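Colicin-D (Escherichia coli, PDB 5ZNM) kills closely related bacteria as a toxin that blocks protein synthesis, the piece crystallised here comprising its central domain and its C-terminal tRNase domain. Local coordinates at residues A[94-104]-A[157-170]. Residues are numbered along the deposited sequence; the frame is centred on the assembly and turned at random.
Sequences SPLLMRISLGA and LINSNGQLALDLLK
Arg99 and Asp167 face each other as a non-hydrogen-bonded pair where strand 96-103 runs antiparallel to strand 163-170, and their side chains lie alongside, pointing the same way. With its CG anti to the backbone N (chi1 171°) and a bend at chi3, the arginine brings NE to within 2.6 Å of Asp167 OD1, a salt bridge but, its N-H being poorly aimed, a weak hydrogen bond, while Arg99 NH2 comes to 2.9 Å from Asp167 OD2; the two planes are 30° apart. Ile158, from the next strand, sets CD1 over the centre of the guanidinium, 3.4 Å above its plane. The opposite sheet face is the tightly packed one: Met98, Ile100, Leu166 and Leu168 are buried, and Ile100 CD1 touches Leu168 CD1 at 4.0 Å.

Backbone bonds run along the ladder, from Lys170 N with Pro95 O to Leu102 N with Leu164 O. A classic beta bulge interrupts it where Leu97 and Met98 both face Leu168: Leu97 N gives Leu168 O a 2.7 Å bond, Met98 N only a weak one. The ends are exposed: Pro95 at one, Ala104 and Gly162 of the type I' hairpin turn 160-163 at the other. Beside that turn, Ser101 OG donates to Gln163 OE1 (2.6 Å) from above the amide carbonyl plane and accepts from Gly103 N, forming an ST turn.

Strand 163-170, in the S-type pyocin family region, lies between 96-103 and 153-160, with 243-244 beyond 96-103. Phe80 of helix 79-86 packs on Leu166 and Leu168, and strand 126-131 of a separate sheet meets Leu157, Leu164 and Leu166.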
loop_
_atom_site.group_PDB
_atom_site.type_symbol
_atom_site.label_atom_id
_atom_site.label_comp_id
_atom_site.label_asym_id
_atom_site.label_seq_id
_atom_site.Cartn_x
_atom_site.Cartn_y
_atom_site.Cartn_z
ATOM N N SER A 94 -13.249 -8.828 -29.194
ATOM C CA SER A 94 -12.454 -7.604 -29.213
ATOM C C SER A 94 -11.184 -7.789 -28.390
ATOM O O SER A 94 -11.259 -7.975 -27.174
ATOM C CB SER A 94 -13.269 -6.419 -28.681
ATOM O OG SER A 94 -12.447 -5.284 -28.461
ATOM N N PRO A 95 -10.020 -7.724 -29.050
ATOM C CA PRO A 95 -8.771 -8.068 -28.344
ATOM C C PRO A 95 -8.427 -7.115 -27.210
ATOM O O PRO A 95 -7.910 -7.558 -26.178
ATOM C CB PRO A 95 -7.717 -8.044 -29.460
ATOM C CG PRO A 95 -8.284 -7.133 -30.498
ATOM C CD PRO A 95 -9.781 -7.310 -30.443
ATOM N N LEU A 96 -8.703 -5.821 -27.359
ATOM C CA LEU A 96 -8.497 -4.892 -26.253
ATOM C C LEU A 96 -9.616 -5.086 -25.240
ATOM O O LEU A 96 -10.779 -4.778 -25.518
ATOM C CB LEU A 96 -8.456 -3.450 -26.753
ATOM C CG LEU A 96 -8.265 -2.382 -25.668
ATOM C CD1 LEU A 96 -7.007 -2.660 -24.846
ATOM C CD2 LEU A 96 -8.211 -0.986 -26.284
ATOM N N LEU A 97 -9.269 -5.611 -24.067
ATOM C CA LEU A 97 -10.255 -5.844 -23.018
ATOM C C LEU A 97 -10.525 -4.599 -22.197
ATOM O O LEU A 97 -11.664 -4.381 -21.770
ATOM C CB LEU A 97 -9.777 -6.952 -22.079
ATOM C CG LEU A 97 -9.673 -8.331 -22.707
ATOM C CD1 LEU A 97 -8.875 -9.227 -21.797
ATOM C CD2 LEU A 97 -11.068 -8.880 -22.926
ATOM N N MET A 98 -9.502 -3.789 -21.951
ATOM C CA MET A 98 -9.631 -2.692 -21.009
ATOM C C MET A 98 -8.441 -1.766 -21.166
ATOM O O MET A 98 -7.316 -2.223 -21.375
ATOM C CB MET A 98 -9.711 -3.224 -19.577
ATOM C CG MET A 98 -9.930 -2.177 -18.529
ATOM S SD MET A 98 -10.340 -3.004 -16.989
ATOM C CE MET A 98 -11.995 -3.575 -17.369
ATOM N N ARG A 99 -8.704 -0.470 -21.084
ATOM C CA ARG A 99 -7.664 0.543 -21.042
ATOM C C ARG A 99 -7.809 1.296 -19.734
ATOM O O ARG A 99 -8.903 1.761 -19.402
ATOM C CB ARG A 99 -7.765 1.505 -22.229
ATOM C CG ARG A 99 -6.844 2.721 -22.133
ATOM C CD ARG A 99 -6.674 3.358 -23.485
ATOM N NE ARG A 99 -6.434 2.382 -24.526
ATOM C CZ ARG A 99 -6.169 2.650 -25.783
ATOM N NH1 ARG A 99 -6.097 3.893 -26.193
ATOM N NH2 ARG A 99 -5.969 1.663 -26.658
ATOM N N ILE A 100 -6.708 1.421 -19.004
ATOM C CA ILE A 100 -6.702 1.994 -17.672
ATOM C C ILE A 100 -5.722 3.151 -17.684
ATOM O O ILE A 100 -4.521 2.947 -17.889
ATOM C CB ILE A 100 -6.307 0.960 -16.612
ATOM C CG1 ILE A 100 -7.333 -0.174 -16.565
ATOM C CG2 ILE A 100 -6.154 1.632 -15.262
ATOM C CD1 ILE A 100 -6.741 -1.489 -16.112
ATOM N N SER A 101 -6.225 4.364 -17.480
ATOM C CA SER A 101 -5.331 5.491 -17.278
ATOM C C SER A 101 -4.663 5.358 -15.924
ATOM O O SER A 101 -5.292 4.949 -14.947
ATOM C CB SER A 101 -6.089 6.815 -17.356
ATOM O OG SER A 101 -5.233 7.892 -17.012
ATOM N N LEU A 102 -3.382 5.701 -15.863
ATOM C CA LEU A 102 -2.656 5.734 -14.603
ATOM C C LEU A 102 -2.366 7.149 -14.130
ATOM O O LEU A 102 -1.789 7.321 -13.049
ATOM C CB LEU A 102 -1.345 4.951 -14.738
ATOM C CG LEU A 102 -1.618 3.515 -15.164
ATOM C CD1 LEU A 102 -0.343 2.787 -15.558
ATOM C CD2 LEU A 102 -2.341 2.813 -14.024
ATOM N N GLY A 103 -2.764 8.156 -14.895
ATOM C CA GLY A 103 -2.392 9.534 -14.646
ATOM C C GLY A 103 -1.678 10.147 -15.838
ATOM O O GLY A 103 -1.226 9.464 -16.754
ATOM N N ALA A 104 -1.596 11.474 -15.808
ATOM C CA ALA A 104 -0.916 12.213 -16.867
ATOM C C ALA A 104 0.564 11.864 -16.893
ATOM O O ALA A 104 1.334 12.375 -16.085
ATOM C CB ALA A 104 -1.098 13.713 -16.680
ATOM N N LEU A 157 1.958 -0.833 -21.792
ATOM C CA LEU A 157 1.865 0.575 -21.425
ATOM C C LEU A 157 1.907 1.433 -22.684
ATOM O O LEU A 157 2.734 1.206 -23.572
ATOM C CB LEU A 157 2.989 0.978 -20.478
ATOM C CG LEU A 157 2.816 0.554 -19.025
ATOM C CD1 LEU A 157 4.060 0.909 -18.238
ATOM C CD2 LEU A 157 1.595 1.218 -18.413
ATOM N N ILE A 158 1.014 2.416 -22.759
ATOM C CA ILE A 158 0.870 3.255 -23.941
ATOM C C ILE A 158 0.742 4.703 -23.503
ATOM O O ILE A 158 0.648 5.016 -22.315
ATOM C CB ILE A 158 -0.346 2.869 -24.806
ATOM C CG1 ILE A 158 -1.636 3.167 -24.049
ATOM C CG2 ILE A 158 -0.286 1.426 -25.204
ATOM C CD1 ILE A 158 -2.878 2.964 -24.878
ATOM N N ASN A 159 0.767 5.596 -24.494
ATOM C CA ASN A 159 0.513 7.013 -24.291
ATOM C C ASN A 159 -0.786 7.301 -25.019
ATOM O O ASN A 159 -0.843 7.197 -26.248
ATOM C CB ASN A 159 1.634 7.887 -24.851
ATOM C CG ASN A 159 2.939 7.732 -24.109
ATOM O OD1 ASN A 159 3.962 8.246 -24.555
ATOM N ND2 ASN A 159 2.918 7.034 -22.971
ATOM N N SER A 160 -1.826 7.652 -24.275
ATOM C CA SER A 160 -3.118 7.975 -24.876
ATOM C C SER A 160 -3.538 9.354 -24.392
ATOM O O SER A 160 -3.947 9.508 -23.237
ATOM C CB SER A 160 -4.168 6.927 -24.534
ATOM O OG SER A 160 -5.386 7.219 -25.198
ATOM N N ASN A 161 -3.403 10.340 -25.279
ATOM C CA ASN A 161 -3.850 11.717 -25.073
ATOM C C ASN A 161 -3.395 12.255 -23.713
ATOM O O ASN A 161 -4.189 12.491 -22.799
ATOM C CB ASN A 161 -5.368 11.815 -25.241
ATOM C CG ASN A 161 -5.778 13.006 -26.087
ATOM O OD1 ASN A 161 -5.460 13.074 -27.277
ATOM N ND2 ASN A 161 -6.487 13.950 -25.478
ATOM N N GLY A 162 -2.077 12.446 -23.615
ATOM C CA GLY A 162 -1.449 12.950 -22.412
ATOM C C GLY A 162 -1.260 11.937 -21.303
ATOM O O GLY A 162 -0.409 12.149 -20.429
ATOM N N GLN A 163 -2.001 10.833 -21.315
ATOM C CA GLN A 163 -2.039 9.906 -20.197
ATOM C C GLN A 163 -1.107 8.725 -20.409
ATOM O O GLN A 163 -1.007 8.181 -21.512
ATOM C CB GLN A 163 -3.453 9.371 -19.988
ATOM C CG GLN A 163 -4.534 10.402 -20.161
ATOM C CD GLN A 163 -5.151 10.788 -18.868
ATOM O OE1 GLN A 163 -4.778 10.291 -17.806
ATOM N NE2 GLN A 163 -6.117 11.687 -18.921
ATOM N N LEU A 164 -0.476 8.299 -19.325
ATOM C CA LEU A 164 0.076 6.956 -19.258
ATOM C C LEU A 164 -1.071 5.986 -19.009
ATOM O O LEU A 164 -1.818 6.136 -18.035
ATOM C CB LEU A 164 1.125 6.872 -18.155
ATOM C CG LEU A 164 1.843 5.528 -18.029
ATOM C CD1 LEU A 164 2.469 5.110 -19.348
ATOM C CD2 LEU A 164 2.892 5.592 -16.920
ATOM N N ALA A 165 -1.230 5.007 -19.893
ATOM C CA ALA A 165 -2.336 4.069 -19.803
ATOM C C ALA A 165 -1.831 2.643 -19.959
ATOM O O ALA A 165 -0.780 2.395 -20.557
ATOM C CB ALA A 165 -3.408 4.361 -20.865
ATOM N N LEU A 166 -2.606 1.703 -19.418
ATOM C CA LEU A 166 -2.337 0.277 -19.534
ATOM C C LEU A 166 -3.423 -0.349 -20.395
ATOM O O LEU A 166 -4.610 -0.265 -20.058
ATOM C CB LEU A 166 -2.302 -0.380 -18.153
ATOM C CG LEU A 166 -2.003 -1.875 -18.090
ATOM C CD1 LEU A 166 -0.614 -2.171 -18.613
ATOM C CD2 LEU A 166 -2.150 -2.349 -16.660
ATOM N N ASP A 167 -3.021 -0.958 -21.507
ATOM C CA ASP A 167 -3.947 -1.701 -22.350
ATOM C C ASP A 167 -3.890 -3.161 -21.941
ATOM O O ASP A 167 -2.812 -3.762 -21.954
ATOM C CB ASP A 167 -3.603 -1.560 -23.832
ATOM C CG ASP A 167 -4.142 -0.288 -24.429
ATOM O OD1 ASP A 167 -4.860 0.439 -23.709
ATOM O OD2 ASP A 167 -3.863 -0.024 -25.615
ATOM N N LEU A 168 -5.037 -3.714 -21.556
ATOM C CA LEU A 168 -5.149 -5.125 -21.231
ATOM C C LEU A 168 -5.696 -5.844 -22.457
ATOM O O LEU A 168 -6.784 -5.515 -22.949
ATOM C CB LEU A 168 -6.031 -5.344 -20.001
ATOM C CG LEU A 168 -5.484 -4.728 -18.706
ATOM C CD1 LEU A 168 -6.293 -5.173 -17.500
ATOM C CD2 LEU A 168 -4.009 -5.055 -18.508
ATOM N N LEU A 169 -4.929 -6.812 -22.947
ATOM C CA LEU A 169 -5.185 -7.476 -24.211
ATOM C C LEU A 169 -5.484 -8.943 -23.977
ATOM O O LEU A 169 -4.728 -9.639 -23.282
ATOM C CB LEU A 169 -3.996 -7.348 -25.149
ATOM C CG LEU A 169 -3.559 -5.913 -25.407
ATOM C CD1 LEU A 169 -2.182 -5.906 -26.040
ATOM C CD2 LEU A 169 -4.576 -5.220 -26.289
ATOM N N LYS A 170 -6.594 -9.392 -24.565
ATOM C CA LYS A 170 -6.962 -10.805 -24.595
ATOM C C LYS A 170 -5.939 -11.592 -25.428
ATOM O O LYS A 170 -5.625 -11.214 -26.561
ATOM C CB LYS A 170 -8.408 -10.947 -25.145
ATOM C CG LYS A 170 -8.996 -12.389 -25.186
ATOM C CD LYS A 170 -8.474 -13.367 -24.123
ATOM C CE LYS A 170 -8.741 -14.672 -24.534
ATOM N NZ LYS A 170 -7.543 -15.498 -24.133
#